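Local coordinates for protein nidogen-1 (Mus musculus, PDB 1GL4) that binds laminin, collagen IV and perlecan in basement membranes, and is represented here by its G2 fragment, an EGF-like module joined to a beta-barrel, at residues Gln14-Ala19 / Cys30-Tyr36; Arg41-Ala45 / Ser156-Glu160; Ala90-Glu96 / Tyr260-Ile266. All blocks are in the same frame, centred on the assembly; numbering follows the deposited sequence.

Contact 1 (Gln14-Ala19 / Cys30-Tyr36); sequences QCSVHA and CRCVANY
His18 lays its imidazole over one face of the Tyr36 phenol ring in an offset stack, with centroids 4.4 Å apart and planes inclined by 23°. Its CB lies over the tyrosine face too, 4.1 Å from the ring centroid, a CH-pi contact. Farther along, CG comes to 3.4 Å from Tyr36 CE2, the atom that sits above the middle of the imidazole; ND1 also lies near CE2, and CE1 comes to 3.7 Å from Tyr36 OH. CG stands anti to the carbonyl carbon (chi1 -59°), which turns the imidazole toward Tyr36; Val17 CG2 lies over its opposite face. An alanine in place of His18 would keep the CB contact but is likely to leave the Tyr36 face without its stacking partner and the phenol freer to turn. The backbone is fixed separately: Val33 N donates to His18 O at 2.9 Å, nearly straight at 170° and in the carbonyl plane. Beside it, Ala19 and Cys32 form an antiparallel non-hydrogen-bonded pair. At the far end the Cys15 SG to Cys30 SG disulfide, 2.0 Å long, ties the two segments covalently. Ser16 OG accepts from His18 N, 3.1 Å away, in an ST turn that falls within the type I turn from Ser16 to Ala19. The whole is a surface contact of the EGF-like module, joining the loop after helix 8-11 and the start of strand 19-23 to strand 28-32 and the turn that leads to Tyr36 on strand 36-38, with Ser16, His18 and Ala19 touching Cys43 and Tyr36 touching Ala45 on strand 43-45.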
loop_
_atom_site.group_PDB
_atom_site.type_symbol
_atom_site.label_atom_id
_atom_site.label_comp_id
_atom_site.label_asym_id
_atom_site.label_seq_id
_atom_site.Cartn_x
_atom_site.Cartn_y
_atom_site.Cartn_z
ATOM N N GLN A 14 -12.706 25.754 -1.283
ATOM C CA GLN A 14 -12.438 24.707 -0.303
ATOM C C GLN A 14 -12.599 23.333 -0.947
ATOM O O GLN A 14 -12.025 22.347 -0.488
ATOM C CB GLN A 14 -13.398 24.831 0.884
ATOM C CG GLN A 14 -13.199 26.076 1.731
ATOM C CD GLN A 14 -11.862 26.085 2.441
ATOM O OE1 GLN A 14 -10.808 26.169 1.807
ATOM N NE2 GLN A 14 -11.895 25.992 3.767
ATOM N N CYS A 15 -13.387 23.283 -2.016
ATOM C CA CYS A 15 -13.645 22.040 -2.730
ATOM C C CYS A 15 -12.571 21.718 -3.767
ATOM O O CYS A 15 -11.792 22.583 -4.170
ATOM C CB CYS A 15 -14.997 22.110 -3.448
ATOM S SG CYS A 15 -16.483 22.313 -2.408
ATOM N N SER A 16 -12.539 20.459 -4.191
ATOM C CA SER A 16 -11.601 20.017 -5.214
ATOM C C SER A 16 -12.093 20.631 -6.521
ATOM O O SER A 16 -13.287 20.896 -6.667
ATOM C CB SER A 16 -11.625 18.488 -5.325
ATOM O OG SER A 16 -10.977 18.043 -6.510
ATOM N N VAL A 17 -11.190 20.867 -7.465
ATOM C CA VAL A 17 -11.604 21.440 -8.744
ATOM C C VAL A 17 -12.471 20.426 -9.484
ATOM O O VAL A 17 -13.225 20.778 -10.389
ATOM C CB VAL A 17 -10.391 21.813 -9.630
ATOM C CG1 VAL A 17 -9.517 22.836 -8.913
ATOM C CG2 VAL A 17 -9.585 20.568 -9.969
ATOM N N HIS A 18 -12.366 19.163 -9.082
ATOM C CA HIS A 18 -13.143 18.100 -9.704
ATOM C C HIS A 18 -14.396 17.791 -8.888
ATOM O O HIS A 18 -14.949 16.692 -8.981
ATOM C CB HIS A 18 -12.301 16.825 -9.829
ATOM C CG HIS A 18 -11.050 16.994 -10.637
ATOM N ND1 HIS A 18 -11.061 17.402 -11.955
ATOM C CD2 HIS A 18 -9.751 16.781 -10.321
ATOM C CE1 HIS A 18 -9.822 17.429 -12.415
ATOM N NE2 HIS A 18 -9.008 17.057 -11.444
ATOM N N ALA A 19 -14.850 18.761 -8.097
ATOM C CA ALA A 19 -16.032 18.560 -7.263
ATOM C C ALA A 19 -17.073 19.674 -7.381
ATOM O O ALA A 19 -16.783 20.766 -7.862
ATOM C CB ALA A 19 -15.610 18.405 -5.810
ATOM N N CYS A 30 -18.877 19.454 -0.225
ATOM C CA CYS A 30 -18.296 19.195 -1.541
ATOM C C CYS A 30 -18.552 17.747 -1.958
ATOM O O CYS A 30 -18.700 16.864 -1.107
ATOM C CB CYS A 30 -16.783 19.418 -1.516
ATOM S SG CYS A 30 -16.180 21.016 -0.877
ATOM N N ARG A 31 -18.585 17.504 -3.265
ATOM C CA ARG A 31 -18.816 16.159 -3.782
ATOM C C ARG A 31 -18.124 15.987 -5.136
ATOM O O ARG A 31 -18.297 16.816 -6.027
ATOM C CB ARG A 31 -20.316 15.910 -3.937
ATOM C CG ARG A 31 -20.681 14.458 -4.180
ATOM C CD ARG A 31 -22.180 14.302 -4.363
ATOM N NE ARG A 31 -22.578 12.901 -4.455
ATOM C CZ ARG A 31 -23.808 12.495 -4.757
ATOM N NH1 ARG A 31 -24.761 13.384 -5.003
ATOM N NH2 ARG A 31 -24.089 11.199 -4.807
ATOM N N CYS A 32 -17.339 14.918 -5.284
ATOM C CA CYS A 32 -16.634 14.664 -6.541
ATOM C C CYS A 32 -17.627 14.431 -7.676
ATOM O O CYS A 32 -18.666 13.793 -7.486
ATOM C CB CYS A 32 -15.712 13.439 -6.424
ATOM S SG CYS A 32 -14.449 13.526 -5.107
ATOM N N VAL A 33 -17.297 14.944 -8.856
ATOM C CA VAL A 33 -18.155 14.783 -10.026
ATOM C C VAL A 33 -18.003 13.381 -10.613
ATOM O O VAL A 33 -17.090 12.640 -10.244
ATOM C CB VAL A 33 -17.819 15.832 -11.119
ATOM C CG1 VAL A 33 -16.406 15.626 -11.633
ATOM C CG2 VAL A 33 -18.821 15.733 -12.261
ATOM N N ALA A 34 -18.907 13.023 -11.522
ATOM C CA ALA A 34 -18.895 11.714 -12.163
ATOM C C ALA A 34 -17.522 11.345 -12.727
ATOM O O ALA A 34 -16.828 12.182 -13.305
ATOM C CB ALA A 34 -19.944 11.671 -13.278
ATOM N N ASN A 35 -17.143 10.085 -12.535
ATOM C CA ASN A 35 -15.874 9.546 -13.010
ATOM C C ASN A 35 -14.657 9.928 -12.158
ATOM O O ASN A 35 -13.499 9.761 -12.572
ATOM C CB ASN A 35 -15.677 9.941 -14.472
ATOM C CG ASN A 35 -16.867 9.544 -15.329
ATOM O OD1 ASN A 35 -17.252 8.372 -15.372
ATOM N ND2 ASN A 35 -17.464 10.519 -16.000
ATOM N N TYR A 36 -14.932 10.438 -10.963
ATOM C CA TYR A 36 -13.888 10.798 -10.010
ATOM C C TYR A 36 -14.320 10.230 -8.660
ATOM O O TYR A 36 -15.518 10.094 -8.404
ATOM C CB TYR A 36 -13.723 12.321 -9.908
ATOM C CG TYR A 36 -13.012 12.941 -11.092
ATOM C CD1 TYR A 36 -13.644 13.053 -12.330
ATOM C CD2 TYR A 36 -11.688 13.369 -10.989
ATOM C CE1 TYR A 36 -12.972 13.570 -13.439
ATOM C CE2 TYR A 36 -11.008 13.886 -12.091
ATOM C CZ TYR A 36 -11.656 13.983 -13.312
ATOM O OH TYR A 36 -10.990 14.491 -14.406
#

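Contact 2 (Arg41-Ala45 / Ser156-Glu160); sequences RQCVA and SGIDE. With ZN (zinc ion), chain C.
Gln42 makes the one hydrogen bond between the segments, its OE1 accepting from Ile158 N at 3.0 Å with a nearly straight N-H angle of 166°. The donor comes from above the amide plane, 61° out of it, so the bond does not use a lone-pair direction. A bend at chi2 (-75°) turns the amide toward the 156-160 loop, while its other end, NE2, is held by Glu133, which also forms a salt bridge with Arg41. With a partner at each end, the amide's rotation is probably fixed. Van der Waals contact follows the same side chains: Gln42 OE1 lies 3.4 Å from Ile158 CB, and Gln42 CD packs 3.9 Å from Gly157 CA. Gly157 has a positive phi, and a CB there would run into the Gln42 amide. The apolar part is small, with Ile158 CD1 meeting Val44 CG1 at 3.9 Å and lying 3.8 Å from Cys43 O; Phe127 of helix 126-130 packs against both Gln42 and Val44. Metal coordination occupies the far end of the loop, where Asp159 OD2 binds the zinc ion at 2.1 Å and its OD1 accepts from His163 N. The arrangement is an interface between modules: the last strand of the EGF-like module meets the loop joining strands 149-156 and 164-171 of the G2 beta-barrel, and that loop carries on into the Asp159, His161 and His163 zinc site.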
loop_
_atom_site.group_PDB
_atom_site.type_symbol
_atom_site.label_atom_id
_atom_site.label_comp_id
_atom_site.label_asym_id
_atom_site.label_seq_id
_atom_site.Cartn_x
_atom_site.Cartn_y
_atom_site.Cartn_z
ATOM N N ARG A 41 -13.468 17.239 -1.101
ATOM C CA ARG A 41 -12.341 18.129 -0.842
ATOM C C ARG A 41 -11.122 17.635 -1.616
ATOM O O ARG A 41 -10.250 18.418 -1.994
ATOM C CB ARG A 41 -12.019 18.164 0.657
ATOM C CG ARG A 41 -12.988 18.988 1.500
ATOM C CD ARG A 41 -12.701 18.815 2.986
ATOM N NE ARG A 41 -11.305 19.103 3.307
ATOM C CZ ARG A 41 -10.785 20.322 3.384
ATOM N NH1 ARG A 41 -11.546 21.390 3.168
ATOM N NH2 ARG A 41 -9.496 20.475 3.663
ATOM N N GLN A 42 -11.080 16.324 -1.842
ATOM C CA GLN A 42 -9.990 15.674 -2.568
ATOM C C GLN A 42 -10.629 14.651 -3.514
ATOM O O GLN A 42 -11.454 13.832 -3.085
ATOM C CB GLN A 42 -9.055 14.945 -1.590
ATOM C CG GLN A 42 -8.573 15.759 -0.381
ATOM C CD GLN A 42 -7.513 16.786 -0.723
ATOM O OE1 GLN A 42 -6.778 16.633 -1.694
ATOM N NE2 GLN A 42 -7.410 17.830 0.094
ATOM N N CYS A 43 -10.258 14.698 -4.792
ATOM C CA CYS A 43 -10.811 13.775 -5.785
ATOM C C CYS A 43 -9.740 13.311 -6.774
ATOM O O CYS A 43 -8.831 14.068 -7.098
ATOM C CB CYS A 43 -11.943 14.450 -6.576
ATOM S SG CYS A 43 -13.313 15.144 -5.589
ATOM N N VAL A 44 -9.852 12.065 -7.239
ATOM C CA VAL A 44 -8.920 11.514 -8.228
ATOM C C VAL A 44 -9.729 10.776 -9.299
ATOM O O VAL A 44 -10.798 10.231 -9.015
ATOM C CB VAL A 44 -7.898 10.532 -7.593
ATOM C CG1 VAL A 44 -7.022 11.267 -6.588
ATOM C CG2 VAL A 44 -8.619 9.373 -6.921
ATOM N N ALA A 45 -9.226 10.774 -10.531
ATOM C CA ALA A 45 -9.908 10.116 -11.642
ATOM C C ALA A 45 -9.940 8.600 -11.503
ATOM O O ALA A 45 -8.959 7.987 -11.089
ATOM C CB ALA A 45 -9.234 10.495 -12.959
ATOM N N SER A 156 -2.236 14.158 4.717
ATOM C CA SER A 156 -2.682 15.529 4.477
ATOM C C SER A 156 -3.238 15.856 3.092
ATOM O O SER A 156 -3.065 16.976 2.606
ATOM C CB SER A 156 -1.524 16.487 4.788
ATOM O OG SER A 156 -0.911 16.151 6.019
ATOM N N GLY A 157 -3.897 14.889 2.464
ATOM C CA GLY A 157 -4.476 15.112 1.151
ATOM C C GLY A 157 -3.486 15.193 0.005
ATOM O O GLY A 157 -2.328 14.781 0.129
ATOM N N ILE A 158 -3.955 15.721 -1.121
ATOM C CA ILE A 158 -3.136 15.873 -2.321
ATOM C C ILE A 158 -2.430 17.227 -2.275
ATOM O O ILE A 158 -3.083 18.266 -2.160
ATOM C CB ILE A 158 -4.014 15.808 -3.585
ATOM C CG1 ILE A 158 -4.816 14.500 -3.589
ATOM C CG2 ILE A 158 -3.142 15.881 -4.836
ATOM C CD1 ILE A 158 -5.873 14.431 -4.668
ATOM N N ASP A 159 -1.102 17.223 -2.365
ATOM C CA ASP A 159 -0.366 18.480 -2.308
ATOM C C ASP A 159 -0.277 19.209 -3.645
ATOM O O ASP A 159 -0.845 18.772 -4.647
ATOM C CB ASP A 159 1.042 18.272 -1.722
ATOM C CG ASP A 159 1.976 17.507 -2.652
ATOM O OD1 ASP A 159 1.721 17.440 -3.875
ATOM O OD2 ASP A 159 2.993 16.990 -2.147
ATOM N N GLU A 160 0.447 20.324 -3.638
ATOM C CA GLU A 160 0.620 21.173 -4.813
ATOM C C GLU A 160 1.219 20.482 -6.038
ATOM O O GLU A 160 1.124 21.004 -7.153
ATOM C CB GLU A 160 1.470 22.393 -4.432
ATOM C CG GLU A 160 2.878 22.055 -3.954
ATOM C CD GLU A 160 3.474 23.136 -3.058
ATOM O OE1 GLU A 160 3.025 23.256 -1.898
ATOM O OE2 GLU A 160 4.382 23.870 -3.515
HETATM ZN ZN ZN C . 4.703 16.937 -3.366
#

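Contact 3 (Ala90-Glu96 / Tyr260-Ile266); sequences AISTIPE and YNKEERI
Arg265 O draws three donors from the 90-96 segment. Thr93 N, 3.0 Å from Arg265 O, approaches nearly head-on at a C=O angle of 169°; Ile94 N, 3.2 Å from the same oxygen, is tilted from the carbonyl plane; and Ser92 OG, swung anti to the backbone N (chi1 -175°), lies 3.1 Å from Arg265 O, above that plane. Close by, Tyr260 OH donates to Ile94 O over 2.7 Å, the acceptor sitting at the ring edge, while Ile94 CG2 packs 3.8 Å from Tyr260 CE1. Glu96 OE2 lies over one face of the Arg265 guanidinium, a salt bridge of charges only, whose details are doubtful because OE2 is less surely placed.

Arg265 and Ile266 both face Asn261 in a G1 beta bulge, where Arg265 takes a positive phi (49°). This bulge closes the hairpin between strands 248-261 and 266-276 of the G2 beta-barrel, and Asn261 OD1 accepts from Glu264 N, 2.7 Å away, in an Asx motif across the turn. Where strand 86-92 lies against strand 266-276, Ser92 and Ile266 form an antiparallel non-hydrogen-bonded pair with both side chains on one face, and Ile266 CD1 reaches Ala90 CB at 3.8 Å. Farther out, Tyr100 meets the Tyr260 ring edge-to-face. Ile266 lies beside Arg268, a residue involved in perlecan binding, and the chain of another protein packs on Ala90, Ser92, Thr93 and Ile266.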
loop_
_atom_site.group_PDB
_atom_site.type_symbol
_atom_site.label_atom_id
_atom_site.label_comp_id
_atom_site.label_asym_id
_atom_site.label_seq_id
_atom_site.Cartn_x
_atom_site.Cartn_y
_atom_site.Cartn_z
ATOM N N ALA A 90 7.707 1.285 -0.951
ATOM C CA ALA A 90 9.162 1.214 -0.810
ATOM C C ALA A 90 9.610 2.212 0.252
ATOM O O ALA A 90 9.178 3.367 0.255
ATOM C CB ALA A 90 9.842 1.533 -2.133
ATOM N N ILE A 91 10.478 1.763 1.150
ATOM C CA ILE A 91 10.984 2.615 2.210
ATOM C C ILE A 91 12.503 2.478 2.186
ATOM O O ILE A 91 13.039 1.417 2.497
ATOM C CB ILE A 91 10.411 2.171 3.573
ATOM C CG1 ILE A 91 8.876 2.207 3.510
ATOM C CG2 ILE A 91 10.941 3.071 4.681
ATOM C CD1 ILE A 91 8.159 1.610 4.717
ATOM N N SER A 92 13.207 3.537 1.804
ATOM C CA SER A 92 14.653 3.402 1.728
ATOM C C SER A 92 15.522 4.348 2.499
ATOM O O SER A 92 15.266 5.544 2.597
ATOM C CB SER A 92 15.141 3.390 0.291
ATOM O OG SER A 92 16.540 3.142 0.298
ATOM N N THR A 93 16.612 3.740 2.948
ATOM C CA THR A 93 17.649 4.284 3.785
ATOM C C THR A 93 17.148 3.728 5.103
ATOM O O THR A 93 16.797 4.455 6.025
ATOM C CB THR A 93 17.713 5.826 3.810
ATOM O OG1 THR A 93 16.463 6.367 4.258
ATOM C CG2 THR A 93 18.063 6.359 2.418
ATOM N N ILE A 94 17.041 2.402 5.124
ATOM C CA ILE A 94 16.627 1.659 6.305
ATOM C C ILE A 94 17.852 0.819 6.648
ATOM O O ILE A 94 18.283 -0.006 5.845
ATOM C CB ILE A 94 15.426 0.724 6.015
ATOM C CG1 ILE A 94 14.124 1.534 5.934
ATOM C CG2 ILE A 94 15.313 -0.327 7.112
ATOM C CD1 ILE A 94 13.691 2.159 7.258
ATOM N N PRO A 95 18.433 1.034 7.842
ATOM C CA PRO A 95 19.620 0.331 8.346
ATOM C C PRO A 95 19.452 -1.181 8.430
ATOM O O PRO A 95 18.380 -1.667 8.786
ATOM C CB PRO A 95 19.826 0.944 9.732
ATOM C CG PRO A 95 19.188 2.296 9.618
ATOM C CD PRO A 95 17.942 1.997 8.841
ATOM N N GLU A 96 20.520 -1.914 8.114
ATOM C CA GLU A 96 20.503 -3.373 8.163
ATOM C C GLU A 96 20.238 -3.845 9.588
ATOM O O GLU A 96 19.786 -4.968 9.811
ATOM C CB GLU A 96 21.846 -3.948 7.702
ATOM C CG GLU A 96 22.723 -2.982 6.921
ATOM C CD GLU A 96 23.205 -1.815 7.767
ATOM O OE1 GLU A 96 23.798 -2.064 8.840
ATOM O OE2 GLU A 96 22.993 -0.651 7.358
ATOM N N TYR A 260 13.453 -7.207 2.302
ATOM C CA TYR A 260 14.436 -6.205 2.694
ATOM C C TYR A 260 15.727 -6.513 1.954
ATOM O O TYR A 260 16.243 -7.629 2.035
ATOM C CB TYR A 260 14.719 -6.212 4.198
ATOM C CG TYR A 260 15.829 -5.241 4.567
ATOM C CD1 TYR A 260 15.642 -3.860 4.453
ATOM C CD2 TYR A 260 17.096 -5.705 4.939
ATOM C CE1 TYR A 260 16.692 -2.963 4.691
ATOM C CE2 TYR A 260 18.148 -4.821 5.175
ATOM C CZ TYR A 260 17.939 -3.454 5.049
ATOM O OH TYR A 260 18.984 -2.588 5.279
ATOM N N ASN A 261 16.234 -5.529 1.220
ATOM C CA ASN A 261 17.472 -5.704 0.478
ATOM C C ASN A 261 18.587 -4.893 1.130
ATOM O O ASN A 261 18.529 -3.662 1.202
ATOM C CB ASN A 261 17.293 -5.283 -0.984
ATOM C CG ASN A 261 18.564 -5.456 -1.793
ATOM O OD1 ASN A 261 19.452 -4.604 -1.771
ATOM N ND2 ASN A 261 18.670 -6.577 -2.492
ATOM N N LYS A 262 19.593 -5.610 1.613
ATOM C CA LYS A 262 20.739 -5.020 2.283
ATOM C C LYS A 262 21.574 -4.127 1.362
ATOM O O LYS A 262 22.061 -3.077 1.783
ATOM C CB LYS A 262 21.612 -6.143 2.851
ATOM C CG LYS A 262 22.819 -5.672 3.631
ATOM C CD LYS A 262 23.642 -6.862 4.107
ATOM C CE LYS A 262 24.805 -6.421 4.981
ATOM N NZ LYS A 262 25.743 -5.500 4.276
ATOM N N GLU A 263 21.730 -4.542 0.108
ATOM C CA GLU A 263 22.524 -3.785 -0.859
ATOM C C GLU A 263 22.020 -2.368 -1.099
ATOM O O GLU A 263 22.807 -1.423 -1.094
ATOM C CB GLU A 263 22.598 -4.535 -2.193
ATOM C CG GLU A 263 23.477 -5.776 -2.164
ATOM C CD GLU A 263 23.039 -6.779 -1.115
ATOM O OE1 GLU A 263 21.869 -7.218 -1.161
ATOM O OE2 GLU A 263 23.867 -7.128 -0.246
ATOM N N GLU A 264 20.719 -2.216 -1.321
ATOM C CA GLU A 264 20.158 -0.892 -1.551
ATOM C C GLU A 264 19.501 -0.355 -0.280
ATOM O O GLU A 264 18.962 0.750 -0.268
ATOM C CB GLU A 264 19.147 -0.930 -2.712
ATOM C CG GLU A 264 19.764 -1.406 -4.033
ATOM C CD GLU A 264 18.889 -1.153 -5.254
ATOM O OE1 GLU A 264 19.245 -1.651 -6.340
ATOM O OE2 GLU A 264 17.859 -0.454 -5.145
ATOM N N ARG A 265 19.571 -1.140 0.792
ATOM C CA ARG A 265 18.984 -0.759 2.076
ATOM C C ARG A 265 17.553 -0.286 1.884
ATOM O O ARG A 265 17.178 0.813 2.304
ATOM C CB ARG A 265 19.809 0.346 2.734
ATOM C CG ARG A 265 21.196 -0.088 3.144
ATOM C CD ARG A 265 21.906 1.024 3.882
ATOM N NE ARG A 265 23.152 0.567 4.486
ATOM C CZ ARG A 265 23.843 1.266 5.381
ATOM N NH1 ARG A 265 23.407 2.456 5.777
ATOM N NH2 ARG A 265 24.968 0.773 5.884
ATOM N N ILE A 266 16.747 -1.130 1.255
ATOM C CA ILE A 266 15.365 -0.777 0.993
ATOM C C ILE A 266 14.400 -1.836 1.494
ATOM O O ILE A 266 14.628 -3.033 1.328
ATOM C CB ILE A 266 15.152 -0.545 -0.522
ATOM C CG1 ILE A 266 13.684 -0.237 -0.809
ATOM C CG2 ILE A 266 15.623 -1.764 -1.302
ATOM C CD1 ILE A 266 13.436 0.220 -2.235
#

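Overall arrangement
Contacts 1 and 2 lie on the same side of the chain's centre, their own centres 10 Å apart, and share the Cys32 to Cys43 disulfide. Contact 3 sits across the chain, its centre 38 Å from that of contact 1 and 29 Å from that of contact 2. Contact 1 is a surface feature held within the EGF-like module by a disulfide and ring stacking. Contact 2, more buried, bridges that module to the barrel through an amide and a few apolar atoms, on the loop that carries zinc-binding Asp159. Contact 3, partly buried, belongs wholly to the barrel, where backbone carbonyls collect the hydrogen bonds near the perlecan-binding residues.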